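Local atomic coordinates of carboxylase (PDB entry 5H80), a protein that probably carries out the ATP-dependent carboxylation of biotin, as the biotin carboxylase domain of a single-chain bacterial carboxylase. Residues Q260-A272 against P364-E376. Numbering follows the deposited sequence.
Sequences QRRHQKLLEFAPA and PPGQAVQARVNME
Arg372 reaches across from 367-374 to grip Glu268 on the antiparallel strand 267-270. Its CG stands anti to its own carbonyl carbon (chi1 -59°), and the chain runs extended to NE. CB lies 4.0 Å from Leu266 O, the acceptor of the Arg372 backbone N-H. CG passes Glu268 OE1. CD rests 3.4 Å from Lys265 O. NE gives Glu268 OE1 a nearly straight bond of 3.2 Å (174°). NH2 meets the syn lone pair of Glu268 OE2 at 2.5 Å, completing a side-on salt bridge. The carboxylate and guanidinium planes are 43° apart. Lys265 CB lies over one guanidinium face.

Glu268 OE1 is held twice. Gln370 NE2 donates to it at 2.9 Å, from the opposite face of the carboxylate to Arg372 NE. Gln370 OE1 is in turn hydrogen-bonded to Thr326 OG1. An alanine in place of Arg372 would probably leave Glu268 without its charged mate and its carboxylate freer to turn.

On the face bearing Leu267, Phe269, Val369 and Ala371 the contacts across these two strands are apolar. Val369 CG2 sits over the Phe269 ring, 3.6 Å from its centroid, in a CH-pi contact. Leu267 CD2 touches Ala371 CB at 3.6 Å. Paired backbone hydrogen bonds join Glu268 to Gln370 and Ala270 to Ala368.

Glu324 pairs with both Arg372 NH2 and Lys265 NZ. This charged cluster and the QRRHQK sequence are consistent with the active-site region of biotin carboxylases. Strand 264-270 lies between 260-261 and 367-374, and 421-429 flanks the latter; helix 325-332 packs on the face bearing Ala270 and Gln370.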
ATOM      1  N   GLN A 260       8.090  22.873  -6.307  1.00 26.00           N
ATOM      2  CA  GLN A 260       8.916  23.279  -5.133  1.00 28.41           C
ATOM      3  C   GLN A 260       8.495  24.642  -4.677  1.00 32.79           C
ATOM      4  O   GLN A 260       8.069  25.384  -5.477  1.00 32.81           O
ATOM      5  CB  GLN A 260      10.355  23.418  -5.562  1.00 34.08           C
ATOM      6  CG  GLN A 260      10.871  22.194  -6.187  1.00 33.15           C
ATOM      7  CD  GLN A 260      12.307  22.208  -6.613  1.00 38.83           C
ATOM      8  OE1 GLN A 260      13.054  23.126  -6.305  1.00 44.53           O
ATOM      9  NE2 GLN A 260      12.733  21.101  -7.237  1.00 35.51           N
ATOM     10  N   ARG A 261       8.613  24.913  -3.395  1.00 31.27           N
ATOM     11  CA  ARG A 261       8.234  26.229  -2.781  1.00 39.24           C
ATOM     12  C   ARG A 261       9.555  26.714  -2.249  1.00 41.88           C
ATOM     13  O   ARG A 261      10.157  26.024  -1.414  1.00 39.96           O
ATOM     14  CB  ARG A 261       7.250  26.100  -1.672  1.00 46.64           C
ATOM     15  CG  ARG A 261       6.704  27.436  -1.137  1.00 47.49           C
ATOM     16  CD  ARG A 261       5.889  27.089   0.087  1.00 55.36           C
ATOM     17  NE  ARG A 261       4.751  27.977   0.353  1.00 57.65           N
ATOM     18  CZ  ARG A 261       3.565  27.596   0.879  1.00 67.78           C
ATOM     19  NH1 ARG A 261       3.295  26.309   1.151  1.00 73.01           N
ATOM     20  NH2 ARG A 261       2.614  28.511   1.130  1.00 66.24           N
ATOM     21  N   ARG A 262      10.096  27.792  -2.811  1.00 47.88           N
ATOM     22  CA  ARG A 262      11.482  28.214  -2.448  1.00 49.91           C
ATOM     23  C   ARG A 262      12.447  27.041  -2.288  1.00 48.30           C
ATOM     24  O   ARG A 262      13.101  26.904  -1.263  1.00 41.85           O
ATOM     25  CB  ARG A 262      11.476  29.053  -1.142  1.00 60.09           C
ATOM     26  CG  ARG A 262      10.678  30.350  -1.235  1.00 72.62           C
ATOM     27  CD  ARG A 262      10.812  31.201   0.017  1.00 84.03           C
ATOM     28  NE  ARG A 262      10.477  32.612  -0.218  1.00 95.12           N
ATOM     29  CZ  ARG A 262      10.395  33.544   0.735  1.00 94.33           C
ATOM     30  NH1 ARG A 262      10.609  33.238   2.017  1.00103.97           N
ATOM     31  NH2 ARG A 262      10.088  34.796   0.411  1.00 84.07           N
ATOM     32  N   HIS A 263      12.502  26.179  -3.293  1.00 44.91           N
ATOM     33  CA  HIS A 263      13.459  25.060  -3.335  1.00 46.62           C
ATOM     34  C   HIS A 263      13.163  23.872  -2.379  1.00 37.77           C
ATOM     35  O   HIS A 263      13.911  22.898  -2.392  1.00 41.40           O
ATOM     36  CB  HIS A 263      14.923  25.569  -3.161  1.00 54.57           C
ATOM     37  CG  HIS A 263      15.342  26.569  -4.203  1.00 62.23           C
ATOM     38  ND1 HIS A 263      15.224  27.932  -4.018  1.00 56.17           N
ATOM     39  CD2 HIS A 263      15.854  26.400  -5.447  1.00 60.79           C
ATOM     40  CE1 HIS A 263      15.627  28.558  -5.108  1.00 61.05           C
ATOM     41  NE2 HIS A 263      16.030  27.654  -5.983  1.00 67.53           N
ATOM     42  N   GLN A 264      12.067  23.916  -1.635  1.00 32.76           N
ATOM     43  CA  GLN A 264      11.530  22.744  -0.883  1.00 39.18           C
ATOM     44  C   GLN A 264      10.510  21.934  -1.741  1.00 30.57           C
ATOM     45  O   GLN A 264       9.507  22.451  -2.175  1.00 31.85           O
ATOM     46  CB  GLN A 264      10.808  23.188   0.386  1.00 46.47           C
ATOM     47  CG  GLN A 264      11.524  24.201   1.282  1.00 56.34           C
ATOM     48  CD  GLN A 264      13.032  24.063   1.268  1.00 63.81           C
ATOM     49  OE1 GLN A 264      13.718  24.681   0.440  1.00 76.57           O
ATOM     50  NE2 GLN A 264      13.563  23.263   2.185  1.00 67.46           N
ATOM     51  N   LYS A 265      10.765  20.676  -1.953  1.00 34.53           N
ATOM     52  CA  LYS A 265       9.926  19.809  -2.744  1.00 28.12           C
ATOM     53  C   LYS A 265       8.586  19.530  -2.030  1.00 25.38           C
ATOM     54  O   LYS A 265       8.584  19.461  -0.781  1.00 31.31           O
ATOM     55  CB  LYS A 265      10.705  18.496  -3.016  1.00 32.73           C
ATOM     56  CG  LYS A 265      11.985  18.594  -3.861  1.00 26.16           C
ATOM     57  CD  LYS A 265      12.862  17.323  -3.747  1.00 33.11           C
ATOM     58  CE  LYS A 265      14.150  17.406  -4.532  1.00 34.80           C
ATOM     59  NZ  LYS A 265      15.112  16.281  -4.344  1.00 35.52           N
ATOM     60  N   LEU A 266       7.452  19.597  -2.722  1.00 27.00           N
ATOM     61  CA  LEU A 266       6.149  19.360  -2.166  1.00 25.66           C
ATOM     62  C   LEU A 266       5.480  18.155  -2.790  1.00 28.16           C
ATOM     63  O   LEU A 266       4.811  17.423  -2.071  1.00 26.98           O
ATOM     64  CB  LEU A 266       5.173  20.561  -2.309  1.00 30.73           C
ATOM     65  CG  LEU A 266       5.584  21.780  -1.515  1.00 34.20           C
ATOM     66  CD1 LEU A 266       4.739  22.975  -1.902  1.00 33.25           C
ATOM     67  CD2 LEU A 266       5.409  21.428  -0.026  1.00 34.90           C
ATOM     68  N   LEU A 267       5.561  18.000  -4.111  1.00 26.72           N
ATOM     69  CA  LEU A 267       4.894  16.878  -4.835  1.00 24.10           C
ATOM     70  C   LEU A 267       5.946  16.139  -5.665  1.00 27.01           C
ATOM     71  O   LEU A 267       6.795  16.757  -6.305  1.00 22.95           O
ATOM     72  CB  LEU A 267       3.768  17.261  -5.779  1.00 27.12           C
ATOM     73  CG  LEU A 267       2.589  17.938  -5.149  1.00 24.62           C
ATOM     74  CD1 LEU A 267       1.758  18.636  -6.147  1.00 27.65           C
ATOM     75  CD2 LEU A 267       1.752  16.975  -4.249  1.00 27.26           C
ATOM     76  N   GLU A 268       6.058  14.840  -5.479  1.00 24.53           N
ATOM     77  CA  GLU A 268       7.134  14.112  -6.164  1.00 23.67           C
ATOM     78  C   GLU A 268       6.458  12.969  -6.902  1.00 22.63           C
ATOM     79  O   GLU A 268       5.794  12.156  -6.281  1.00 24.90           O
ATOM     80  CB  GLU A 268       8.159  13.665  -5.116  1.00 30.03           C
ATOM     81  CG  GLU A 268       8.786  14.910  -4.407  1.00 33.22           C
ATOM     82  CD  GLU A 268       9.110  14.719  -2.955  1.00 34.01           C
ATOM     83  OE1 GLU A 268       8.238  14.280  -2.182  1.00 37.30           O
ATOM     84  OE2 GLU A 268      10.259  15.035  -2.616  1.00 38.43           O
ATOM     85  N   PHE A 269       6.751  12.829  -8.191  1.00 22.31           N
ATOM     86  CA  PHE A 269       6.083  11.865  -9.098  1.00 20.98           C
ATOM     87  C   PHE A 269       7.047  10.734  -9.592  1.00 23.81           C
ATOM     88  O   PHE A 269       8.201  10.932  -9.839  1.00 19.78           O
ATOM     89  CB  PHE A 269       5.495  12.615 -10.264  1.00 19.95           C
ATOM     90  CG  PHE A 269       4.470  13.512  -9.914  1.00 23.33           C
ATOM     91  CD1 PHE A 269       3.148  13.183 -10.135  1.00 19.25           C
ATOM     92  CD2 PHE A 269       4.735  14.772  -9.385  1.00 22.19           C
ATOM     93  CE1 PHE A 269       2.168  14.049  -9.871  1.00 23.95           C
ATOM     94  CE2 PHE A 269       3.693  15.678  -9.150  1.00 20.81           C
ATOM     95  CZ  PHE A 269       2.412  15.272  -9.304  1.00 22.72           C
ATOM     96  N   ALA A 270       6.603   9.453  -9.688  1.00 20.12           N
ATOM     97  CA  ALA A 270       7.438   8.378 -10.275  1.00 21.41           C
ATOM     98  C   ALA A 270       6.335   7.591 -11.111  1.00 23.06           C
ATOM     99  O   ALA A 270       5.299   7.110 -10.515  1.00 23.23           O
ATOM    100  CB  ALA A 270       8.185   7.550  -9.310  1.00 22.06           C
ATOM    101  N   PRO A 271       6.447   7.557 -12.433  1.00 25.77           N
ATOM    102  CA  PRO A 271       7.433   8.175 -13.275  1.00 26.93           C
ATOM    103  C   PRO A 271       7.325   9.660 -13.363  1.00 20.97           C
ATOM    104  O   PRO A 271       6.368  10.316 -12.918  1.00 22.36           O
ATOM    105  CB  PRO A 271       7.116   7.597 -14.656  1.00 26.93           C
ATOM    106  CG  PRO A 271       5.622   7.390 -14.628  1.00 29.24           C
ATOM    107  CD  PRO A 271       5.312   6.983 -13.229  1.00 25.86           C
ATOM    108  N   ALA A 272       8.332  10.250 -13.987  1.00 24.99           N
ATOM    109  CA  ALA A 272       8.170  11.585 -14.498  1.00 22.42           C
ATOM    110  C   ALA A 272       7.078  11.713 -15.587  1.00 22.18           C
ATOM    111  O   ALA A 272       7.294  11.075 -16.627  1.00 27.51           O
ATOM    112  CB  ALA A 272       9.511  12.058 -15.080  1.00 23.85           C
ATOM    113  N   PRO A 364       8.273   0.368 -15.415  1.00 28.27           N
ATOM    114  CA  PRO A 364       7.079  -0.260 -14.884  1.00 27.40           C
ATOM    115  C   PRO A 364       5.800   0.526 -15.354  1.00 22.78           C
ATOM    116  O   PRO A 364       5.780   1.752 -15.498  1.00 23.21           O
ATOM    117  CB  PRO A 364       7.273  -0.170 -13.357  1.00 30.54           C
ATOM    118  CG  PRO A 364       8.751  -0.139 -13.186  1.00 29.11           C
ATOM    119  CD  PRO A 364       9.171   0.783 -14.342  1.00 24.12           C
ATOM    120  N   PRO A 365       4.676  -0.195 -15.559  1.00 24.68           N
ATOM    121  CA  PRO A 365       3.408   0.495 -15.714  1.00 27.84           C
ATOM    122  C   PRO A 365       2.928   1.117 -14.401  1.00 26.08           C
ATOM    123  O   PRO A 365       3.521   0.835 -13.349  1.00 27.59           O
ATOM    124  CB  PRO A 365       2.448  -0.659 -16.081  1.00 26.14           C
ATOM    125  CG  PRO A 365       2.946  -1.736 -15.314  1.00 28.44           C
ATOM    126  CD  PRO A 365       4.478  -1.644 -15.456  1.00 30.40           C
ATOM    127  N   GLY A 366       1.870   1.898 -14.482  1.00 26.78           N
ATOM    128  CA  GLY A 366       1.298   2.581 -13.333  1.00 25.27           C
ATOM    129  C   GLY A 366       2.123   3.853 -13.006  1.00 22.50           C
ATOM    130  O   GLY A 366       2.911   4.341 -13.803  1.00 21.95           O
ATOM    131  N   GLN A 367       1.807   4.405 -11.862  1.00 24.83           N
ATOM    132  CA  GLN A 367       2.242   5.799 -11.611  1.00 20.29           C
ATOM    133  C   GLN A 367       2.021   5.993 -10.164  1.00 25.69           C
ATOM    134  O   GLN A 367       1.064   5.441  -9.565  1.00 23.96           O
ATOM    135  CB  GLN A 367       1.507   6.817 -12.460  1.00 22.86           C
ATOM    136  CG  GLN A 367      -0.013   6.667 -12.478  1.00 22.31           C
ATOM    137  CD  GLN A 367      -0.757   7.723 -13.262  1.00 24.47           C
ATOM    138  OE1 GLN A 367      -0.266   8.837 -13.488  1.00 24.90           O
ATOM    139  NE2 GLN A 367      -1.980   7.382 -13.662  1.00 28.89           N
ATOM    140  N   ALA A 368       2.830   6.864  -9.592  1.00 21.18           N
ATOM    141  CA  ALA A 368       2.588   7.219  -8.147  1.00 20.15           C
ATOM    142  C   ALA A 368       3.054   8.664  -7.871  1.00 20.02           C
ATOM    143  O   ALA A 368       3.851   9.275  -8.688  1.00 21.91           O
ATOM    144  CB  ALA A 368       3.291   6.260  -7.242  1.00 19.65           C
ATOM    145  N   VAL A 369       2.495   9.239  -6.861  1.00 21.04           N
ATOM    146  CA  VAL A 369       2.882  10.560  -6.380  1.00 19.14           C
ATOM    147  C   VAL A 369       2.945  10.553  -4.821  1.00 22.17           C
ATOM    148  O   VAL A 369       2.116   9.977  -4.139  1.00 22.46           O
ATOM    149  CB  VAL A 369       1.934  11.638  -6.889  1.00 18.96           C
ATOM    150  CG1 VAL A 369       0.461  11.555  -6.409  1.00 18.00           C
ATOM    151  CG2 VAL A 369       2.287  13.008  -6.462  1.00 18.90           C
ATOM    152  N   GLN A 370       3.881  11.332  -4.293  1.00 19.71           N
ATOM    153  CA  GLN A 370       3.991  11.612  -2.891  1.00 20.06           C
ATOM    154  C   GLN A 370       3.705  13.056  -2.614  1.00 18.91           C
ATOM    155  O   GLN A 370       4.184  13.942  -3.367  1.00 22.78           O
ATOM    156  CB  GLN A 370       5.419  11.313  -2.352  1.00 21.18           C
ATOM    157  CG  GLN A 370       5.703  11.858  -0.897  1.00 23.95           C
ATOM    158  CD  GLN A 370       6.949  11.296  -0.292  1.00 25.50           C
ATOM    159  OE1 GLN A 370       6.953  10.197   0.275  1.00 25.32           O
ATOM    160  NE2 GLN A 370       8.037  12.029  -0.357  1.00 26.09           N
ATOM    161  N   ALA A 371       2.899  13.329  -1.623  1.00 23.96           N
ATOM    162  CA  ALA A 371       2.732  14.714  -1.182  1.00 23.88           C
ATOM    163  C   ALA A 371       3.328  14.830   0.278  1.00 23.24           C
ATOM    164  O   ALA A 371       3.106  13.986   1.111  1.00 22.30           O
ATOM    165  CB  ALA A 371       1.342  15.153  -1.215  1.00 24.70           C
ATOM    166  N   ARG A 372       4.138  15.887   0.526  1.00 23.66           N
ATOM    167  CA  ARG A 372       4.601  16.128   1.890  1.00 24.34           C
ATOM    168  C   ARG A 372       3.563  17.008   2.695  1.00 24.80           C
ATOM    169  O   ARG A 372       3.302  18.220   2.361  1.00 22.98           O
ATOM    170  CB  ARG A 372       5.920  16.853   1.722  1.00 28.03           C
ATOM    171  CG  ARG A 372       7.017  16.048   0.901  1.00 27.29           C
ATOM    172  CD  ARG A 372       8.462  16.612   1.121  1.00 28.39           C
ATOM    173  NE  ARG A 372       9.472  16.031   0.189  1.00 26.24           N
ATOM    174  CZ  ARG A 372      10.797  16.245   0.275  1.00 27.68           C
ATOM    175  NH1 ARG A 372      11.303  16.869   1.312  1.00 31.02           N
ATOM    176  NH2 ARG A 372      11.624  15.750  -0.624  1.00 27.07           N
ATOM    177  N   VAL A 373       2.988  16.406   3.715  1.00 23.03           N
ATOM    178  CA  VAL A 373       2.117  17.102   4.690  1.00 22.08           C
ATOM    179  C   VAL A 373       2.904  17.800   5.768  1.00 22.93           C
ATOM    180  O   VAL A 373       3.632  17.092   6.512  1.00 25.50           O
ATOM    181  CB  VAL A 373       1.030  16.189   5.198  1.00 25.18           C
ATOM    182  CG1 VAL A 373       0.057  16.950   6.069  1.00 26.16           C
ATOM    183  CG2 VAL A 373       0.352  15.498   4.002  1.00 24.01           C
ATOM    184  N   ASN A 374       2.884  19.130   5.735  1.00 25.63           N
ATOM    185  CA  ASN A 374       3.698  19.938   6.653  1.00 26.23           C
ATOM    186  C   ASN A 374       2.821  20.740   7.660  1.00 26.18           C
ATOM    187  O   ASN A 374       1.702  21.112   7.365  1.00 29.30           O
ATOM    188  CB  ASN A 374       4.672  20.891   5.965  1.00 25.69           C
ATOM    189  CG  ASN A 374       5.625  20.270   4.949  1.00 27.40           C
ATOM    190  OD1 ASN A 374       6.250  19.227   5.205  1.00 30.95           O
ATOM    191  ND2 ASN A 374       5.853  20.987   3.854  1.00 29.71           N
ATOM    192  N   MET A 375       3.395  21.014   8.820  1.00 25.73           N
ATOM    193  CA  MET A 375       2.849  21.955   9.806  1.00 28.97           C
ATOM    194  C   MET A 375       3.321  23.304   9.322  1.00 36.80           C
ATOM    195  O   MET A 375       4.509  23.583   9.350  1.00 42.77           O
ATOM    196  CB  MET A 375       3.429  21.574  11.173  1.00 31.74           C
ATOM    197  CG  MET A 375       2.843  22.349  12.309  1.00 38.13           C
ATOM    198  SD  MET A 375       3.421  21.579  13.814  1.00 42.96           S
ATOM    199  CE  MET A 375       2.839  22.865  14.969  1.00 45.79           C
ATOM    200  N   GLU A 376       2.405  24.104   8.798  1.00 43.51           N
ATOM    201  CA  GLU A 376       2.677  25.451   8.225  1.00 55.54           C
ATOM    202  C   GLU A 376       1.502  25.889   7.370  1.00 58.58           C
ATOM    203  O   GLU A 376       0.449  26.200   7.900  1.00 72.70           O
ATOM    204  CB  GLU A 376       3.945  25.530   7.352  1.00 55.55           C
ATOM    205  CG  GLU A 376       3.886  24.766   6.025  1.00 58.45           C
ATOM    206  CD  GLU A 376       5.262  24.382   5.451  1.00 63.72           C
ATOM    207  OE1 GLU A 376       5.299  23.974   4.239  1.00 50.58           O
ATOM    208  OE2 GLU A 376       6.285  24.447   6.205  1.00 51.28           O
TER
HETATM  209  O   HOH W   1      14.842  15.238  -1.496  1.00 31.25           O
HETATM  210  O   HOH W   2       8.238  20.709   1.693  1.00 37.46           O
HETATM  211  O   HOH W   3       3.844   9.685 -11.762  1.00 26.67           O